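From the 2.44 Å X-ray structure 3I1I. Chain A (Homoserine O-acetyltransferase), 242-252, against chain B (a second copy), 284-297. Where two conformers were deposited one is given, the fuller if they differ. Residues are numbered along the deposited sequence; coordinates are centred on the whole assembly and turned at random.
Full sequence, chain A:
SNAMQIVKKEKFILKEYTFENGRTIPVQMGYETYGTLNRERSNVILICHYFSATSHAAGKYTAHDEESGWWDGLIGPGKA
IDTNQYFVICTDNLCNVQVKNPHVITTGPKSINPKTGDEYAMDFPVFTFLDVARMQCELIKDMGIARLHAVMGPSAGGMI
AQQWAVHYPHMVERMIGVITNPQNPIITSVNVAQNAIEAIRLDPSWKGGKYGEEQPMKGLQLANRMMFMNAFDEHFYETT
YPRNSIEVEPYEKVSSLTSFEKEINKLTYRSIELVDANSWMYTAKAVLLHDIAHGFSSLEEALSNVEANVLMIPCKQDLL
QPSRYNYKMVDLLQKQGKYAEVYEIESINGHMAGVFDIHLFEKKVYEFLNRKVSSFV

Chain A, residues 242-252: PRNSIEVEPYE
Chain B, residues 284-297: AKAVLLHDIAHGFS

Contact between a loop of chain A (242-252, closing in a 3-10 turn at 249-251) and the end of a chain B helix with the loop that follows (284-297); the two stretches bury 687 Å² between them. The CA atoms of S245(A) and H294(B) lie 4.7 Å apart and those of Y251(A) and L289(B) 7.2 Å, so the segments run in opposite directions. Y251(A) (chi1 -72°, chi2 -98°) covers the most surface, its ring held between two chain B side chains. Over one face lies the imidazole of H294(B) (chi1 t, chi2 60°), in a face-to-face stack with centroids 3.7 Å apart and planes at 2°. Over the opposite face sits L289(B) (chi1 m, chi2 t), whose CD2 is 3.7 Å from the ring centroid and 11° off its normal, a CH-pi contact; the same CD2 lies 3.9 Å from CB of P250(A). Y251(A) OH makes a weak hydrogen bond to L289(B) O (2.8 Å), and K285(B) NZ a weak one to P250(A) O (3.1 Å). H294(B) closes a type I turn from D291(B), its N bonded to D291(B) O at 2.9 Å. This turn sets its backbone beside S245(A) (phi/psi -89/9): H294(B) ND1 donates to S245(A) O (3.2 Å, 143°), while H294(B) CA approaches that oxygen at 3.5 Å. Water 1 donates to N244(A) O (2.6 Å) and E247(A) O (2.7 Å) and weakly accepts from H294(B) ND1 (3.1 Å). S245(A) OG (chi1 m) donates to D291(B) OD2 (chi1 t) at 2.7 Å. R243(A), extended through chi1 and chi2 (both t) and then bent at chi3 (-78°), reaches the helix end, where NH1 and NH2 both donate to L288(B) O at 2.9 and 3.0 Å; this acceptor lies at the guanidinium edge, with H290(B) O over one face.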

ATOM      1  N   PRO A 242     -19.661  -4.297   5.949  1.00 23.37           N
ATOM      2  CA  PRO A 242     -19.591  -4.399   7.402  1.00 23.42           C
ATOM      3  C   PRO A 242     -18.887  -5.671   7.854  1.00 23.52           C
ATOM      4  O   PRO A 242     -18.877  -6.694   7.160  1.00 23.62           O
ATOM      5  CB  PRO A 242     -21.072  -4.433   7.826  1.00 23.65           C
ATOM      6  CG  PRO A 242     -21.792  -5.061   6.663  1.00 23.47           C
ATOM      7  CD  PRO A 242     -20.973  -4.721   5.422  1.00 23.73           C
ATOM      8  N   ARG A 243     -18.318  -5.608   9.041  1.00 23.57           N
ATOM      9  CA  ARG A 243     -17.671  -6.768   9.621  1.00 23.05           C
ATOM     10  C   ARG A 243     -18.677  -7.881   9.936  1.00 21.94           C
ATOM     11  O   ARG A 243     -19.703  -7.651  10.504  1.00 21.11           O
ATOM     12  CB  ARG A 243     -16.929  -6.338  10.882  1.00 22.77           C
ATOM     13  CG  ARG A 243     -15.973  -7.383  11.433  1.00 23.75           C
ATOM     14  CD  ARG A 243     -15.154  -6.805  12.619  1.00 22.29           C
ATOM     15  NE  ARG A 243     -14.073  -5.947  12.167  1.00 20.99           N
ATOM     16  CZ  ARG A 243     -12.857  -6.372  11.807  1.00 22.48           C
ATOM     17  NH1 ARG A 243     -12.544  -7.654  11.850  1.00 19.03           N
ATOM     18  NH2 ARG A 243     -11.920  -5.501  11.418  1.00 22.01           N
ATOM     19  N   ASN A 244     -18.345  -9.098   9.555  1.00 22.46           N
ATOM     20  CA  ASN A 244     -19.092 -10.287   9.958  1.00 22.17           C
ATOM     21  C   ASN A 244     -18.425 -10.851  11.222  1.00 22.88           C
ATOM     22  O   ASN A 244     -17.320 -11.384  11.149  1.00 21.97           O
ATOM     23  CB  ASN A 244     -19.081 -11.310   8.837  1.00 21.42           C
ATOM     24  CG  ASN A 244     -19.760 -12.618   9.216  1.00 23.74           C
ATOM     25  OD1 ASN A 244     -19.916 -12.971  10.397  1.00 25.09           O
ATOM     26  ND2 ASN A 244     -20.146 -13.362   8.208  1.00 22.70           N
ATOM     27  N   SER A 245     -19.117 -10.751  12.357  1.00 23.32           N
ATOM     28  CA  SER A 245     -18.572 -11.162  13.637  1.00 24.03           C
ATOM     29  C   SER A 245     -18.813 -12.628  13.988  1.00 24.22           C
ATOM     30  O   SER A 245     -18.505 -13.052  15.100  1.00 24.13           O
ATOM     31  CB  SER A 245     -19.145 -10.280  14.744  1.00 24.24           C
ATOM     32  OG  SER A 245     -18.799  -8.939  14.508  1.00 24.59           O
ATOM     33  N   ILE A 246     -19.310 -13.399  13.030  1.00 24.29           N
ATOM     34  CA  ILE A 246     -19.617 -14.789  13.234  1.00 24.47           C
ATOM     35  C   ILE A 246     -18.636 -15.660  12.472  1.00 23.99           C
ATOM     36  O   ILE A 246     -18.147 -16.575  13.029  1.00 25.09           O
ATOM     37  CB  ILE A 246     -21.080 -15.097  12.806  1.00 25.26           C
ATOM     38  CG1 ILE A 246     -22.058 -14.251  13.633  1.00 26.07           C
ATOM     39  CG2 ILE A 246     -21.406 -16.578  12.953  1.00 24.52           C
ATOM     40  CD1 ILE A 246     -21.946 -14.451  15.145  1.00 26.41           C
ATOM     41  N   GLU A 247     -18.328 -15.382  11.214  1.00 24.15           N
ATOM     42  CA  GLU A 247     -17.450 -16.277  10.434  1.00 23.80           C
ATOM     43  C   GLU A 247     -16.135 -16.590  11.190  1.00 23.87           C
ATOM     44  O   GLU A 247     -15.509 -15.689  11.784  1.00 23.80           O
ATOM     45  CB  GLU A 247     -17.174 -15.720   9.035  1.00 24.11           C
ATOM     46  CG  GLU A 247     -16.371 -14.418   9.017  1.00 26.92           C
ATOM     47  CD  GLU A 247     -16.088 -13.850   7.623  1.00 30.22           C
ATOM     48  OE1 GLU A 247     -16.368 -14.533   6.580  1.00 34.25           O
ATOM     49  OE2 GLU A 247     -15.557 -12.704   7.580  1.00 30.16           O
ATOM     50  N   VAL A 248     -15.756 -17.878  11.203  1.00 23.16           N
ATOM     51  CA  VAL A 248     -14.583 -18.355  11.914  1.00 22.26           C
ATOM     52  C   VAL A 248     -13.384 -18.597  10.994  1.00 22.53           C
ATOM     53  O   VAL A 248     -12.264 -18.595  11.423  1.00 21.69           O
ATOM     54  CB  VAL A 248     -14.890 -19.681  12.710  1.00 23.25           C
ATOM     55  CG1 VAL A 248     -16.062 -19.476  13.719  1.00 19.87           C
ATOM     56  CG2 VAL A 248     -15.124 -20.852  11.748  1.00 21.19           C
ATOM     57  N   GLU A 249     -13.600 -18.759   9.705  1.00 23.24           N
ATOM     58  CA  GLU A 249     -12.494 -19.210   8.836  0.50 23.46           C
ATOM     59  C   GLU A 249     -11.356 -18.192   8.755  1.00 23.66           C
ATOM     60  O   GLU A 249     -10.190 -18.578   8.782  1.00 23.82           O
ATOM     61  CB  GLU A 249     -12.960 -19.613   7.435  0.50 23.63           C
ATOM     62  CG  GLU A 249     -11.845 -20.086   6.493  0.50 23.57           C
ATOM     63  CD  GLU A 249     -10.988 -21.221   7.057  0.50 25.17           C
ATOM     64  OE1 GLU A 249      -9.781 -21.284   6.705  0.50 24.04           O
ATOM     65  OE2 GLU A 249     -11.510 -22.053   7.842  0.50 24.78           O
ATOM     66  N   PRO A 250     -11.648 -16.881   8.713  1.00 23.72           N
ATOM     67  CA  PRO A 250     -10.506 -15.927   8.757  1.00 24.19           C
ATOM     68  C   PRO A 250      -9.552 -16.067   9.985  1.00 24.21           C
ATOM     69  O   PRO A 250      -8.381 -15.694   9.892  1.00 23.48           O
ATOM     70  CB  PRO A 250     -11.199 -14.548   8.804  1.00 24.33           C
ATOM     71  CG  PRO A 250     -12.589 -14.819   8.149  1.00 24.67           C
ATOM     72  CD  PRO A 250     -12.947 -16.184   8.693  1.00 23.72           C
ATOM     73  N   TYR A 251     -10.075 -16.619  11.082  1.00 23.89           N
ATOM     74  CA  TYR A 251      -9.358 -16.801  12.347  1.00 24.16           C
ATOM     75  C   TYR A 251      -8.478 -18.044  12.350  1.00 25.28           C
ATOM     76  O   TYR A 251      -7.819 -18.340  13.349  1.00 24.37           O
ATOM     77  CB  TYR A 251     -10.359 -16.881  13.522  1.00 22.78           C
ATOM     78  CG  TYR A 251     -10.971 -15.562  13.834  1.00 22.88           C
ATOM     79  CD1 TYR A 251     -10.485 -14.769  14.872  1.00 24.89           C
ATOM     80  CD2 TYR A 251     -11.974 -15.041  13.037  1.00 23.87           C
ATOM     81  CE1 TYR A 251     -11.028 -13.518  15.139  1.00 24.62           C
ATOM     82  CE2 TYR A 251     -12.506 -13.787  13.277  1.00 23.49           C
ATOM     83  CZ  TYR A 251     -12.044 -13.041  14.331  1.00 25.85           C
ATOM     84  OH  TYR A 251     -12.591 -11.806  14.555  1.00 26.94           O
ATOM     85  N   GLU A 252      -8.438 -18.750  11.224  1.00 27.12           N
ATOM     86  CA  GLU A 252      -7.815 -20.060  11.196  1.00 28.91           C
ATOM     87  C   GLU A 252      -6.551 -20.100  10.369  1.00 28.88           C
ATOM     88  O   GLU A 252      -5.682 -20.891  10.649  1.00 29.79           O
ATOM     89  CB  GLU A 252      -8.843 -21.094  10.717  1.00 30.00           C
ATOM     90  CG  GLU A 252      -9.946 -21.309  11.777  1.00 33.93           C
ATOM     91  CD  GLU A 252     -11.029 -22.308  11.376  1.00 40.55           C
ATOM     92  OE1 GLU A 252     -10.980 -22.891  10.258  1.00 45.44           O
ATOM     93  OE2 GLU A 252     -11.948 -22.513  12.201  1.00 44.45           O
TER
ATOM     94  N   ALA B 284      -0.224  -7.840  12.012  1.00 20.42           N
ATOM     95  CA  ALA B 284      -1.212  -7.158  11.136  1.00 20.06           C
ATOM     96  C   ALA B 284      -2.507  -7.984  11.040  1.00 19.49           C
ATOM     97  O   ALA B 284      -3.620  -7.438  11.121  1.00 18.29           O
ATOM     98  CB  ALA B 284      -0.639  -6.832   9.741  1.00 18.38           C
ATOM     99  N   LYS B 285      -2.359  -9.299  10.929  1.00 19.30           N
ATOM    100  CA  LYS B 285      -3.525 -10.191  10.919  1.00 19.46           C
ATOM    101  C   LYS B 285      -4.362 -10.090  12.220  1.00 18.97           C
ATOM    102  O   LYS B 285      -5.594 -10.016  12.188  1.00 18.29           O
ATOM    103  CB  LYS B 285      -3.081 -11.630  10.687  1.00 19.78           C
ATOM    104  CG  LYS B 285      -4.242 -12.636  10.577  1.00 22.29           C
ATOM    105  CD  LYS B 285      -4.974 -12.604   9.221  1.00 23.69           C
ATOM    106  CE  LYS B 285      -6.082 -13.659   9.242  1.00 27.14           C
ATOM    107  NZ  LYS B 285      -6.581 -14.190   7.928  1.00 26.09           N
ATOM    108  N   ALA B 286      -3.677 -10.049  13.358  1.00 18.51           N
ATOM    109  CA  ALA B 286      -4.344  -9.865  14.638  1.00 18.29           C
ATOM    110  C   ALA B 286      -5.131  -8.560  14.641  1.00 18.48           C
ATOM    111  O   ALA B 286      -6.259  -8.490  15.172  1.00 17.59           O
ATOM    112  CB  ALA B 286      -3.312  -9.893  15.819  1.00 17.96           C
ATOM    113  N   VAL B 287      -4.519  -7.507  14.093  1.00 18.24           N
ATOM    114  CA  VAL B 287      -5.167  -6.207  14.142  1.00 18.09           C
ATOM    115  C   VAL B 287      -6.414  -6.268  13.270  1.00 18.86           C
ATOM    116  O   VAL B 287      -7.488  -5.793  13.657  1.00 19.86           O
ATOM    117  CB  VAL B 287      -4.248  -5.057  13.655  1.00 18.38           C
ATOM    118  CG1 VAL B 287      -5.111  -3.808  13.285  1.00 16.06           C
ATOM    119  CG2 VAL B 287      -3.122  -4.747  14.703  1.00 16.10           C
ATOM    120  N   LEU B 288      -6.277  -6.833  12.088  1.00 19.15           N
ATOM    121  CA  LEU B 288      -7.393  -6.904  11.147  1.00 21.30           C
ATOM    122  C   LEU B 288      -8.554  -7.795  11.660  1.00 21.41           C
ATOM    123  O   LEU B 288      -9.720  -7.523  11.379  1.00 21.26           O
ATOM    124  CB  LEU B 288      -6.855  -7.374   9.810  1.00 22.31           C
ATOM    125  CG  LEU B 288      -7.585  -8.033   8.668  1.00 25.64           C
ATOM    126  CD1 LEU B 288      -6.461  -8.272   7.655  1.00 28.17           C
ATOM    127  CD2 LEU B 288      -8.239  -9.344   9.068  1.00 28.30           C
ATOM    128  N   LEU B 289      -8.208  -8.829  12.425  1.00 21.28           N
ATOM    129  CA  LEU B 289      -9.200  -9.678  13.068  1.00 21.35           C
ATOM    130  C   LEU B 289      -9.823  -9.070  14.325  1.00 21.75           C
ATOM    131  O   LEU B 289     -10.794  -9.647  14.821  1.00 22.59           O
ATOM    132  CB  LEU B 289      -8.574 -11.017  13.469  1.00 20.55           C
ATOM    133  CG  LEU B 289      -8.241 -11.974  12.330  1.00 20.78           C
ATOM    134  CD1 LEU B 289      -7.455 -13.150  12.877  1.00 17.24           C
ATOM    135  CD2 LEU B 289      -9.512 -12.391  11.564  1.00 19.35           C
ATOM    136  N   HIS B 290      -9.295  -7.949  14.850  1.00 20.50           N
ATOM    137  CA  HIS B 290      -9.760  -7.444  16.126  1.00 20.12           C
ATOM    138  C   HIS B 290     -11.244  -7.040  16.150  1.00 20.70           C
ATOM    139  O   HIS B 290     -11.673  -6.122  15.461  1.00 20.42           O
ATOM    140  CB  HIS B 290      -8.919  -6.270  16.627  1.00 20.55           C
ATOM    141  CG  HIS B 290      -9.483  -5.616  17.849  1.00 18.97           C
ATOM    142  ND1 HIS B 290      -9.543  -6.258  19.066  1.00 17.45           N
ATOM    143  CD2 HIS B 290     -10.066  -4.404  18.029  1.00 19.08           C
ATOM    144  CE1 HIS B 290     -10.135  -5.469  19.951  1.00 19.14           C
ATOM    145  NE2 HIS B 290     -10.454  -4.331  19.350  1.00 20.64           N
ATOM    146  N   ASP B 291     -11.986  -7.682  17.048  1.00 20.86           N
ATOM    147  CA  ASP B 291     -13.444  -7.616  17.115  1.00 20.87           C
ATOM    148  C   ASP B 291     -13.912  -8.213  18.425  1.00 20.55           C
ATOM    149  O   ASP B 291     -13.993  -9.451  18.552  1.00 19.16           O
ATOM    150  CB  ASP B 291     -14.026  -8.469  16.000  1.00 20.96           C
ATOM    151  CG  ASP B 291     -15.540  -8.365  15.907  1.00 22.33           C
ATOM    152  OD1 ASP B 291     -16.118  -7.559  16.673  1.00 23.13           O
ATOM    153  OD2 ASP B 291     -16.143  -9.074  15.035  1.00 24.09           O
ATOM    154  N   ILE B 292     -14.173  -7.361  19.416  1.00 20.84           N
ATOM    155  CA  ILE B 292     -14.628  -7.850  20.702  1.00 20.99           C
ATOM    156  C   ILE B 292     -15.991  -8.573  20.558  1.00 22.10           C
ATOM    157  O   ILE B 292     -16.290  -9.490  21.332  1.00 22.59           O
ATOM    158  CB  ILE B 292     -14.647  -6.752  21.827  1.00 21.26           C
ATOM    159  CG1 ILE B 292     -15.732  -5.713  21.578  1.00 20.70           C
ATOM    160  CG2 ILE B 292     -13.258  -6.125  22.018  1.00 19.76           C
ATOM    161  CD1 ILE B 292     -16.012  -4.821  22.776  1.00 18.87           C
ATOM    162  N   ALA B 293     -16.791  -8.222  19.540  1.00 22.74           N
ATOM    163  CA  ALA B 293     -18.050  -8.964  19.258  1.00 23.25           C
ATOM    164  C   ALA B 293     -17.825 -10.360  18.707  1.00 23.44           C
ATOM    165  O   ALA B 293     -18.747 -11.153  18.667  1.00 23.07           O
ATOM    166  CB  ALA B 293     -18.973  -8.170  18.297  1.00 22.48           C
ATOM    167  N   HIS B 294     -16.628 -10.675  18.246  1.00 24.70           N
ATOM    168  CA  HIS B 294     -16.384 -12.026  17.719  1.00 26.15           C
ATOM    169  C   HIS B 294     -16.614 -13.059  18.815  1.00 27.71           C
ATOM    170  O   HIS B 294     -16.065 -12.971  19.902  1.00 28.86           O
ATOM    171  CB  HIS B 294     -14.964 -12.195  17.206  1.00 25.44           C
ATOM    172  CG  HIS B 294     -14.722 -13.537  16.622  1.00 26.92           C
ATOM    173  ND1 HIS B 294     -15.447 -14.012  15.547  1.00 28.89           N
ATOM    174  CD2 HIS B 294     -13.881 -14.535  16.984  1.00 27.53           C
ATOM    175  CE1 HIS B 294     -15.037 -15.234  15.253  1.00 28.69           C
ATOM    176  NE2 HIS B 294     -14.092 -15.578  16.112  1.00 26.62           N
ATOM    177  N   GLY B 295     -17.413 -14.058  18.545  1.00 29.78           N
ATOM    178  CA  GLY B 295     -17.819 -14.950  19.632  1.00 31.28           C
ATOM    179  C   GLY B 295     -19.299 -14.769  19.940  1.00 31.29           C
ATOM    180  O   GLY B 295     -20.010 -15.736  20.089  1.00 33.91           O
ATOM    181  N   PHE B 296     -19.767 -13.534  19.914  1.00 29.73           N
ATOM    182  CA  PHE B 296     -21.026 -13.177  20.476  1.00 28.00           C
ATOM    183  C   PHE B 296     -22.021 -12.969  19.365  1.00 27.58           C
ATOM    184  O   PHE B 296     -21.680 -13.108  18.196  1.00 28.74           O
ATOM    185  CB  PHE B 296     -20.841 -11.892  21.288  1.00 27.30           C
ATOM    186  CG  PHE B 296     -19.944 -12.062  22.491  1.00 25.02           C
ATOM    187  CD1 PHE B 296     -20.457 -12.473  23.699  1.00 23.65           C
ATOM    188  CD2 PHE B 296     -18.587 -11.804  22.405  1.00 24.09           C
ATOM    189  CE1 PHE B 296     -19.637 -12.637  24.790  1.00 22.84           C
ATOM    190  CE2 PHE B 296     -17.766 -11.957  23.487  1.00 22.78           C
ATOM    191  CZ  PHE B 296     -18.290 -12.372  24.677  1.00 24.79           C
ATOM    192  N   SER B 297     -23.247 -12.604  19.717  1.00 26.19           N
ATOM    193  CA  SER B 297     -24.269 -12.356  18.719  1.00 25.13           C
ATOM    194  C   SER B 297     -24.255 -10.922  18.260  1.00 24.02           C
ATOM    195  O   SER B 297     -24.799 -10.616  17.242  1.00 24.19           O
ATOM    196  CB  SER B 297     -25.654 -12.718  19.263  1.00 24.79           C
ATOM    197  OG  SER B 297     -25.936 -12.005  20.435  1.00 24.97           O
TER
HETATM  198  O   HOH W   1     -16.075 -13.155  12.631  1.00 17.54           O